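Local coordinates for oxidoreductase (Listeria innocua, PDB 3E18), which binds NAD and is probably an NAD-dependent dehydrogenase of the GFO/IDH/MocA family, its substrate and reaction not established, at residues M146-S151 with Y240-E245; E150-G155 with I234-W239; S191-V196 with T214-E219. One frame throughout, in Å; residues are numbered along the deposited sequence.

Three contacts built on one mixed sheet make the C-terminal domain of this GFO/IDH/MocA-type protein a useful example of how a sheet is assembled from distant parts of a chain. Strand 146-154 comes first and is met much later by 234-245: interaction 2 closes a loop of 78 residues, pairing E150-G155 with the loop that leads into strand 239-243, and interaction 1, sharing E150 and S151, closes the slightly longer one around it. Interaction 3, the local hairpin of strands 193-201 and 211-218, is nested inside both loops. H148 of interaction 1 touches F215 of interaction 3, and all three contacts also reach the second subunit.

Interaction 1. Residues M146-S151 with Y240-E245; sequences MFHLES and YVKGTE
M146-S151 and Y240-E245 run antiparallel, their strand axes 158° apart, and the ladder is broken by a classic beta bulge in which F147 and H148 both face K242. K242 O accepts from F147 N at 3.0 Å and, weakly, from H148 N, while K242 N returns a bond to H148 O. Beyond the bulge E150 and Y240 form a regular hydrogen-bonded pair. On one face of the sheet the M146 side chain reaches V241 with its sulfur, SD lying 3.9 Å from V241 CB, and L149 CG, farther along the same strand, meets V241 CG1; helix 129-140 packs over this apolar face. Such a helix-backed sheet is the core of the GFO/IDH/MocA C-terminal domain. The F147 ring, its CG set between the backbone N and the carbonyl carbon (chi1 64°), turns back over the partner strand: K242 O lies above one face toward the rim, and CE2 comes to 3.4 Å from G243 C. On the face carrying H148, E150, Y240 and K242, H148 NE2 donates in its ring plane to the anti lone pair of E150 OE2 at 2.7 Å, while H148 ND1 is held by T223. The carboxylate of E150 lies beside the Y240 ring, OE1 3.8 Å from CD2, the two planes 49° apart. Y240 OH bonds to I234 O and K242 NZ to T231, both of the second subunit.

Interaction 2. Residues E150-G155 with I234-W239; sequences ESRVHG and IKLPRW. With GOL (glycerol), chain J.
S151 and W239 form the one strand-like pair of this contact, antiparallel and non-hydrogen-bonded, where the serine CB sits over the face of the indole six-membered ring, 4.0 Å from its centroid. R238 completes the tight cluster. Its chain bends at chi2 (68°), and NH1 gives an in-plane bond to S151 OG at 2.8 Å; the guanidinium is layered between V153 CG2 over one face and W239 NE1 over the centre of the other. D130 bonds both W239 NE1 and R238 NE. R152 N donates to R238 O. The R152 chain runs extended past L236, NE lying 3.6 Å from CD1, and NH1 and NH2 both grip E150 OE1 in a salt bridge; E150 OE2 accepts from H148 NE2. A water joins E150 O, R152 NH2 and P237 O.

Between V153 and L236-P237 the backbones stand apart, and a glycerol, probably from the crystallisation liquor, lies there: H154 N donates to its O2, and its O3 lies 2.9 Å from L236 O. At H154 and K235 they come close again, where L236 N donates to H154 ND1 at 3.2 Å, tilted 29° from the imidazole plane, whereas H154 NE2 is taken by E227. The exposed K235, modelled in two conformers, brings its methylenes near H154 O in one. Helix 173-188 packs on S151, V153 and R238, helix 129-140 on W239, and strand 223-229 pairs with the other edge of 150-154.

Interaction 3. Residues S191-V196 with T214-E219; sequences SNVKSV and TFITFE
T217 O takes two amide protons at once, from K194 N at 2.7 Å and from S195 N at 3.1 Å. This fork is the centre of a classic beta bulge, with K194 and S195 together opposite one residue of the partner strand. T217 N donates back to S195 O, and at the far side of the bulge E219 N bonds to N192 O at 2.9 Å. Outside the backbone ladder, K194 and E219, two exposed residues, form a long salt bridge, NZ to OE1 3.7 Å. Their side chains cross at about a right angle, and K194 CG lies 3.8 Å from E219 OE2.

The two strands, 193-201 and 211-218, make a beta hairpin near one end of the mixed sheet, their axes 156° apart; strand 348-349 pairs with the first and strand 223-229 with the second. On the face carrying S195 and T217, a water donates to F215 O at 2.6 Å and is also hydrogen-bonded to S195 OG. That hydroxyl, placed between the backbone N and the carbonyl carbon (chi1 67°), has a further partner in N345 of the second subunit, while N199 of that subunit packs on T217 and F215.

I216 and V196 lie on the opposite face. Before the bulge V193 still reaches I216 CG2 with CG1, at 4.0 Å, and F218 CE1 with CG2, and the edge of the F218 ring also receives S191 O, close to its plane and 3.4 Å from CD1. Helix 173-188 packs on I216 and F218. Farther along, V196 and T214 come together beneath helix 325-344, with T214 OG1 bonded to S197 O.

Interaction 1. Residues M146-S151 with Y240-E245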
loop_
_atom_site.group_PDB
_atom_site.type_symbol
_atom_site.label_atom_id
_atom_site.label_comp_id
_atom_site.label_asym_id
_atom_site.label_seq_id
_atom_site.Cartn_x
_atom_site.Cartn_y
_atom_site.Cartn_z
ATOM N N MET A 146 -16.840 -6.267 2.615
ATOM C CA MET A 146 -15.437 -6.117 2.230
ATOM C C MET A 146 -15.328 -4.814 1.451
ATOM O O MET A 146 -15.985 -4.662 0.421
ATOM C CB MET A 146 -14.985 -7.306 1.368
ATOM C CG MET A 146 -13.478 -7.472 1.227
ATOM S SD MET A 146 -13.019 -8.940 0.292
ATOM C CE MET A 146 -13.497 -10.233 1.427
ATOM N N PHE A 147 -14.527 -3.872 1.950
ATOM C CA PHE A 147 -14.440 -2.537 1.330
ATOM C C PHE A 147 -13.044 -2.195 0.819
ATOM O O PHE A 147 -12.853 -1.185 0.154
ATOM C CB PHE A 147 -14.990 -1.430 2.263
ATOM C CG PHE A 147 -14.211 -1.246 3.567
ATOM C CD1 PHE A 147 -13.026 -0.516 3.605
ATOM C CD2 PHE A 147 -14.696 -1.778 4.760
ATOM C CE1 PHE A 147 -12.317 -0.348 4.800
ATOM C CE2 PHE A 147 -14.009 -1.604 5.954
ATOM C CZ PHE A 147 -12.811 -0.898 5.975
ATOM N N HIS A 148 -12.057 -3.038 1.111
ATOM C CA HIS A 148 -10.715 -2.747 0.681
ATOM C C HIS A 148 -9.972 -4.060 0.459
ATOM O O HIS A 148 -9.990 -4.909 1.330
ATOM C CB HIS A 148 -9.977 -1.872 1.708
ATOM C CG HIS A 148 -8.553 -1.594 1.332
ATOM N ND1 HIS A 148 -8.205 -0.701 0.342
ATOM C CD2 HIS A 148 -7.392 -2.130 1.781
ATOM C CE1 HIS A 148 -6.892 -0.688 0.203
ATOM N NE2 HIS A 148 -6.373 -1.546 1.065
ATOM N N LEU A 149 -9.368 -4.225 -0.719
ATOM C CA LEU A 149 -8.665 -5.487 -1.063
ATOM C C LEU A 149 -7.259 -5.233 -1.528
ATOM O O LEU A 149 -7.019 -4.359 -2.342
ATOM C CB LEU A 149 -9.406 -6.240 -2.184
ATOM C CG LEU A 149 -10.847 -6.706 -1.952
ATOM C CD1 LEU A 149 -11.882 -5.603 -2.253
ATOM C CD2 LEU A 149 -11.107 -7.924 -2.815
ATOM N N GLU A 150 -6.299 -6.030 -1.068
ATOM C CA GLU A 150 -4.958 -5.835 -1.554
ATOM C C GLU A 150 -4.508 -7.172 -2.098
ATOM O O GLU A 150 -4.553 -8.160 -1.391
ATOM C CB GLU A 150 -4.010 -5.320 -0.455
ATOM C CG GLU A 150 -4.405 -3.955 0.083
ATOM C CD GLU A 150 -3.543 -3.428 1.205
ATOM O OE1 GLU A 150 -2.457 -3.989 1.508
ATOM O OE2 GLU A 150 -3.975 -2.415 1.792
ATOM N N SER A 151 -4.134 -7.186 -3.375
ATOM C CA SER A 151 -3.803 -8.405 -4.099
ATOM C C SER A 151 -2.395 -8.244 -4.641
ATOM O O SER A 151 -2.127 -7.322 -5.416
ATOM C CB SER A 151 -4.837 -8.598 -5.214
ATOM O OG SER A 151 -4.536 -9.705 -6.048
ATOM N N TYR A 240 -4.727 -9.419 1.278
ATOM C CA TYR A 240 -4.945 -8.775 2.558
ATOM C C TYR A 240 -6.216 -7.980 2.351
ATOM O O TYR A 240 -6.259 -7.080 1.517
ATOM C CB TYR A 240 -3.773 -7.865 2.947
ATOM C CG TYR A 240 -3.969 -7.097 4.259
ATOM C CD1 TYR A 240 -3.748 -7.709 5.503
ATOM C CD2 TYR A 240 -4.377 -5.763 4.247
ATOM C CE1 TYR A 240 -3.926 -7.000 6.703
ATOM C CE2 TYR A 240 -4.554 -5.046 5.437
ATOM C CZ TYR A 240 -4.337 -5.670 6.657
ATOM O OH TYR A 240 -4.510 -4.950 7.821
ATOM N N VAL A 241 -7.261 -8.349 3.073
ATOM C CA VAL A 241 -8.591 -7.787 2.795
ATOM C C VAL A 241 -9.242 -7.242 4.054
ATOM O O VAL A 241 -9.084 -7.798 5.117
ATOM C CB VAL A 241 -9.523 -8.824 2.076
ATOM C CG1 VAL A 241 -9.012 -9.138 0.645
ATOM C CG2 VAL A 241 -9.655 -10.131 2.881
ATOM N N LYS A 242 -10.003 -6.156 3.922
ATOM C CA LYS A 242 -10.564 -5.489 5.076
ATOM C C LYS A 242 -12.045 -5.311 4.871
ATOM O O LYS A 242 -12.475 -4.953 3.778
ATOM C CB LYS A 242 -9.937 -4.096 5.253
ATOM C CG LYS A 242 -8.458 -4.098 5.643
ATOM C CD LYS A 242 -7.934 -2.663 5.826
ATOM C CE LYS A 242 -8.384 -2.074 7.160
ATOM N NZ LYS A 242 -8.230 -0.589 7.130
ATOM N N GLY A 243 -12.811 -5.556 5.927
ATOM C CA GLY A 243 -14.250 -5.396 5.910
ATOM C C GLY A 243 -14.731 -4.731 7.173
ATOM O O GLY A 243 -13.953 -4.539 8.103
ATOM N N THR A 244 -16.014 -4.373 7.202
ATOM C CA THR A 244 -16.639 -3.739 8.369
ATOM C C THR A 244 -16.619 -4.611 9.644
ATOM O O THR A 244 -16.761 -4.105 10.752
ATOM C CB THR A 244 -18.088 -3.338 8.056
ATOM O OG1 THR A 244 -18.810 -4.495 7.615
ATOM C CG2 THR A 244 -18.124 -2.291 6.964
ATOM N N GLU A 245 -16.422 -5.921 9.478
ATOM C CA GLU A 245 -16.446 -6.862 10.588
ATOM C C GLU A 245 -15.271 -7.829 10.509
ATOM O O GLU A 245 -15.447 -9.028 10.660
ATOM C CB GLU A 245 -17.756 -7.661 10.584
ATOM C CG GLU A 245 -19.056 -6.811 10.660
ATOM C CD GLU A 245 -19.276 -6.131 12.021
ATOM O OE1 GLU A 245 -18.603 -6.490 13.018
ATOM O OE2 GLU A 245 -20.147 -5.230 12.094
#

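Interaction 2. Residues E150-G155 with I234-W239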
loop_
_atom_site.group_PDB
_atom_site.type_symbol
_atom_site.label_atom_id
_atom_site.label_comp_id
_atom_site.label_asym_id
_atom_site.label_seq_id
_atom_site.Cartn_x
_atom_site.Cartn_y
_atom_site.Cartn_z
ATOM N N GLU A 150 -6.299 -6.030 -1.068
ATOM C CA GLU A 150 -4.958 -5.835 -1.554
ATOM C C GLU A 150 -4.508 -7.172 -2.098
ATOM O O GLU A 150 -4.553 -8.160 -1.391
ATOM C CB GLU A 150 -4.010 -5.320 -0.455
ATOM C CG GLU A 150 -4.405 -3.955 0.083
ATOM C CD GLU A 150 -3.543 -3.428 1.205
ATOM O OE1 GLU A 150 -2.457 -3.989 1.508
ATOM O OE2 GLU A 150 -3.975 -2.415 1.792
ATOM N N SER A 151 -4.134 -7.186 -3.375
ATOM C CA SER A 151 -3.803 -8.405 -4.099
ATOM C C SER A 151 -2.395 -8.244 -4.641
ATOM O O SER A 151 -2.127 -7.322 -5.416
ATOM C CB SER A 151 -4.837 -8.598 -5.214
ATOM O OG SER A 151 -4.536 -9.705 -6.048
ATOM N N ARG A 152 -1.476 -9.124 -4.237
ATOM C CA ARG A 152 -0.062 -8.931 -4.535
ATOM C C ARG A 152 0.551 -10.217 -5.051
ATOM O O ARG A 152 0.346 -11.268 -4.479
ATOM C CB ARG A 152 0.724 -8.537 -3.264
ATOM C CG ARG A 152 0.454 -7.138 -2.715
ATOM C CD ARG A 152 1.283 -6.867 -1.450
ATOM N NE ARG A 152 1.094 -5.492 -0.952
ATOM C CZ ARG A 152 0.174 -5.111 -0.068
ATOM N NH1 ARG A 152 0.093 -3.839 0.305
ATOM N NH2 ARG A 152 -0.683 -5.987 0.438
ATOM N N VAL A 153 1.304 -10.129 -6.135
ATOM C CA VAL A 153 2.149 -11.249 -6.536
ATOM C C VAL A 153 3.592 -10.777 -6.517
ATOM O O VAL A 153 4.011 -9.991 -7.366
ATOM C CB VAL A 153 1.738 -11.835 -7.920
ATOM C CG1 VAL A 153 2.709 -12.939 -8.338
ATOM C CG2 VAL A 153 0.315 -12.396 -7.865
ATOM N N HIS A 154 4.358 -11.270 -5.551
ATOM C CA HIS A 154 5.742 -10.864 -5.364
ATOM C C HIS A 154 6.668 -12.043 -5.620
ATOM O O HIS A 154 6.317 -13.189 -5.346
ATOM C CB HIS A 154 5.958 -10.405 -3.918
ATOM C CG HIS A 154 5.446 -9.025 -3.621
ATOM N ND1 HIS A 154 5.582 -8.444 -2.379
ATOM C CD2 HIS A 154 4.832 -8.104 -4.401
ATOM C CE1 HIS A 154 5.052 -7.234 -2.399
ATOM N NE2 HIS A 154 4.593 -6.999 -3.614
ATOM N N GLY A 155 7.863 -11.753 -6.107
ATOM C CA GLY A 155 8.883 -12.792 -6.290
ATOM C C GLY A 155 10.197 -12.130 -6.604
ATOM O O GLY A 155 10.249 -10.918 -6.726
ATOM N N ILE A 234 11.762 -10.730 -0.340
ATOM C CA ILE A 234 10.824 -11.080 0.699
ATOM C C ILE A 234 9.448 -10.724 0.143
ATOM O O ILE A 234 9.283 -9.652 -0.434
ATOM C CB ILE A 234 11.126 -10.291 2.013
ATOM C CG1 ILE A 234 12.491 -10.710 2.578
ATOM C CG2 ILE A 234 10.022 -10.501 3.052
ATOM C CD1 ILE A 234 13.009 -9.822 3.727
ATOM N N LYS A 235 8.495 -11.648 0.271
ATOM C CA LYS A 235 7.165 -11.470 -0.291
ATOM C C LYS A 235 6.198 -10.959 0.771
ATOM O O LYS A 235 6.236 -11.402 1.913
ATOM C CB LYS A 235 6.651 -12.793 -0.871
ATOM C CG LYS A 235 7.552 -13.438 -1.925
ATOM C CD LYS A 235 6.976 -14.776 -2.398
ATOM C CE LYS A 235 7.855 -15.449 -3.446
ATOM N NZ LYS A 235 9.070 -16.108 -2.876
ATOM N N LEU A 236 5.340 -10.018 0.386
ATOM C CA LEU A 236 4.212 -9.620 1.211
ATOM C C LEU A 236 3.072 -10.613 0.924
ATOM O O LEU A 236 3.179 -11.367 -0.035
ATOM C CB LEU A 236 3.789 -8.173 0.890
ATOM C CG LEU A 236 4.729 -7.051 1.367
ATOM C CD1 LEU A 236 4.147 -5.681 1.025
ATOM C CD2 LEU A 236 4.995 -7.137 2.867
ATOM N N PRO A 237 1.998 -10.653 1.757
ATOM C CA PRO A 237 0.929 -11.636 1.481
ATOM C C PRO A 237 0.266 -11.545 0.107
ATOM O O PRO A 237 0.146 -10.447 -0.467
ATOM C CB PRO A 237 -0.131 -11.335 2.564
ATOM C CG PRO A 237 0.239 -10.044 3.137
ATOM C CD PRO A 237 1.721 -9.919 3.005
ATOM N N ARG A 238 -0.192 -12.698 -0.380
ATOM C CA ARG A 238 -0.958 -12.781 -1.617
ATOM C C ARG A 238 -2.236 -11.939 -1.508
ATOM O O ARG A 238 -2.545 -11.182 -2.422
ATOM C CB ARG A 238 -1.253 -14.251 -1.948
ATOM C CG ARG A 238 -2.132 -14.502 -3.166
ATOM C CD ARG A 238 -1.490 -14.142 -4.496
ATOM N NE ARG A 238 -2.484 -14.206 -5.562
ATOM C CZ ARG A 238 -3.309 -13.220 -5.905
ATOM N NH1 ARG A 238 -3.259 -12.032 -5.311
ATOM N NH2 ARG A 238 -4.173 -13.420 -6.878
ATOM N N TRP A 239 -2.950 -12.051 -0.389
ATOM C CA TRP A 239 -4.216 -11.295 -0.188
ATOM C C TRP A 239 -4.227 -10.648 1.191
ATOM O O TRP A 239 -3.774 -11.247 2.161
ATOM C CB TRP A 239 -5.409 -12.238 -0.300
ATOM C CG TRP A 239 -5.708 -12.705 -1.722
ATOM C CD1 TRP A 239 -5.347 -13.894 -2.295
ATOM C CD2 TRP A 239 -6.437 -11.987 -2.710
ATOM N NE1 TRP A 239 -5.804 -13.960 -3.595
ATOM C CE2 TRP A 239 -6.485 -12.800 -3.870
ATOM C CE3 TRP A 239 -7.073 -10.735 -2.728
ATOM C CZ2 TRP A 239 -7.133 -12.398 -5.040
ATOM C CZ3 TRP A 239 -7.708 -10.329 -3.888
ATOM C CH2 TRP A 239 -7.735 -11.153 -5.031
HETATM C C1 GOL J . 2.165 -15.294 -3.195
HETATM O O1 GOL J . 3.284 -16.132 -3.000
HETATM C C2 GOL J . 2.590 -14.005 -3.901
HETATM O O2 GOL J . 3.485 -14.291 -4.952
HETATM C C3 GOL J . 3.279 -13.063 -2.923
HETATM O O3 GOL J . 2.644 -11.801 -2.873
HETATM O O HOH W 1 -1.907 -8.527 -0.370
#

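Interaction 3. Residues S191-V196 with T214-E219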
loop_
_atom_site.group_PDB
_atom_site.type_symbol
_atom_site.label_atom_id
_atom_site.label_comp_id
_atom_site.label_asym_id
_atom_site.label_seq_id
_atom_site.Cartn_x
_atom_site.Cartn_y
_atom_site.Cartn_z
ATOM N N SER A 191 -19.083 -2.995 -9.736
ATOM C CA SER A 191 -19.042 -1.540 -9.701
ATOM C C SER A 191 -18.038 -1.040 -10.733
ATOM O O SER A 191 -17.042 -1.707 -11.030
ATOM C CB SER A 191 -18.645 -1.045 -8.305
ATOM O OG SER A 191 -18.876 0.347 -8.181
ATOM N N ASN A 192 -18.318 0.136 -11.282
ATOM C CA ASN A 192 -17.438 0.770 -12.250
ATOM C C ASN A 192 -16.241 1.386 -11.551
ATOM O O ASN A 192 -16.368 1.878 -10.434
ATOM C CB ASN A 192 -18.187 1.875 -12.998
ATOM C CG ASN A 192 -19.183 1.333 -14.016
ATOM O OD1 ASN A 192 -19.093 0.184 -14.455
ATOM N ND2 ASN A 192 -20.131 2.182 -14.412
ATOM N N VAL A 193 -15.085 1.357 -12.212
ATOM C CA VAL A 193 -13.892 2.040 -11.714
ATOM C C VAL A 193 -14.104 3.552 -11.804
ATOM O O VAL A 193 -14.502 4.059 -12.848
ATOM C CB VAL A 193 -12.627 1.618 -12.497
ATOM C CG1 VAL A 193 -11.418 2.454 -12.093
ATOM C CG2 VAL A 193 -12.341 0.149 -12.267
ATOM N N LYS A 194 -13.867 4.241 -10.688
ATOM C CA LYS A 194 -13.941 5.690 -10.596
ATOM C C LYS A 194 -12.576 6.329 -10.856
ATOM O O LYS A 194 -12.481 7.305 -11.599
ATOM C CB LYS A 194 -14.458 6.105 -9.218
ATOM C CG LYS A 194 -14.905 7.561 -9.137
ATOM C CD LYS A 194 -14.644 8.166 -7.763
ATOM C CE LYS A 194 -15.845 8.057 -6.847
ATOM N NZ LYS A 194 -16.927 9.008 -7.237
ATOM N N SER A 195 -11.517 5.786 -10.252
ATOM C CA SER A 195 -10.191 6.378 -10.420
ATOM C C SER A 195 -9.064 5.366 -10.285
ATOM O O SER A 195 -9.238 4.313 -9.674
ATOM C CB SER A 195 -9.993 7.517 -9.413
ATOM O OG SER A 195 -9.935 7.033 -8.075
ATOM N N VAL A 196 -7.910 5.700 -10.865
ATOM C CA VAL A 196 -6.714 4.834 -10.856
ATOM C C VAL A 196 -5.477 5.712 -10.742
ATOM O O VAL A 196 -5.330 6.672 -11.505
ATOM C CB VAL A 196 -6.542 4.076 -12.210
ATOM C CG1 VAL A 196 -5.477 2.990 -12.099
ATOM C CG2 VAL A 196 -7.835 3.505 -12.700
ATOM N N THR A 214 -0.897 -0.237 -8.253
ATOM C CA THR A 214 -1.984 0.648 -8.612
ATOM C C THR A 214 -2.990 0.760 -7.468
ATOM O O THR A 214 -3.203 -0.197 -6.743
ATOM C CB THR A 214 -2.642 0.205 -9.952
ATOM O OG1 THR A 214 -3.780 1.028 -10.231
ATOM C CG2 THR A 214 -3.068 -1.254 -9.916
ATOM N N PHE A 215 -3.610 1.930 -7.299
ATOM C CA PHE A 215 -4.621 2.078 -6.278
ATOM C C PHE A 215 -5.878 2.460 -7.025
ATOM O O PHE A 215 -5.908 3.475 -7.734
ATOM C CB PHE A 215 -4.240 3.163 -5.250
ATOM C CG PHE A 215 -5.070 3.127 -3.968
ATOM C CD1 PHE A 215 -4.638 2.400 -2.869
ATOM C CD2 PHE A 215 -6.277 3.833 -3.867
ATOM C CE1 PHE A 215 -5.388 2.358 -1.680
ATOM C CE2 PHE A 215 -7.026 3.797 -2.696
ATOM C CZ PHE A 215 -6.575 3.059 -1.591
ATOM N N ILE A 216 -6.893 1.616 -6.890
ATOM C CA ILE A 216 -8.121 1.733 -7.647
ATOM C C ILE A 216 -9.264 2.082 -6.710
ATOM O O ILE A 216 -9.375 1.511 -5.631
ATOM C CB ILE A 216 -8.415 0.403 -8.398
ATOM C CG1 ILE A 216 -7.309 0.129 -9.425
ATOM C CG2 ILE A 216 -9.764 0.424 -9.103
ATOM C CD1 ILE A 216 -7.185 -1.329 -9.782
ATOM N N THR A 217 -10.112 3.020 -7.114
ATOM C CA THR A 217 -11.319 3.302 -6.361
ATOM C C THR A 217 -12.532 3.047 -7.268
ATOM O O THR A 217 -12.511 3.414 -8.449
ATOM C CB THR A 217 -11.344 4.766 -5.854
ATOM O OG1 THR A 217 -10.099 5.074 -5.218
ATOM C CG2 THR A 217 -12.456 4.971 -4.852
ATOM N N PHE A 218 -13.574 2.417 -6.717
ATOM C CA PHE A 218 -14.803 2.101 -7.457
ATOM C C PHE A 218 -15.861 3.123 -7.121
ATOM O O PHE A 218 -15.732 3.800 -6.128
ATOM C CB PHE A 218 -15.295 0.701 -7.102
ATOM C CG PHE A 218 -14.381 -0.382 -7.607
ATOM C CD1 PHE A 218 -14.553 -0.894 -8.887
ATOM C CD2 PHE A 218 -13.337 -0.841 -6.832
ATOM C CE1 PHE A 218 -13.714 -1.863 -9.397
ATOM C CE2 PHE A 218 -12.479 -1.823 -7.323
ATOM C CZ PHE A 218 -12.670 -2.337 -8.618
ATOM N N GLU A 219 -16.912 3.200 -7.937
ATOM C CA GLU A 219 -18.013 4.154 -7.706
ATOM C C GLU A 219 -18.749 3.908 -6.386
ATOM O O GLU A 219 -19.307 4.840 -5.797
ATOM C CB GLU A 219 -19.003 4.130 -8.886
ATOM C CG GLU A 219 -18.419 4.494 -10.256
ATOM C CD GLU A 219 -18.236 5.999 -10.490
ATOM O OE1 GLU A 219 -18.700 6.825 -9.667
ATOM O OE2 GLU A 219 -17.628 6.361 -11.522
HETATM O O HOH W 2 -7.551 5.435 -7.369
#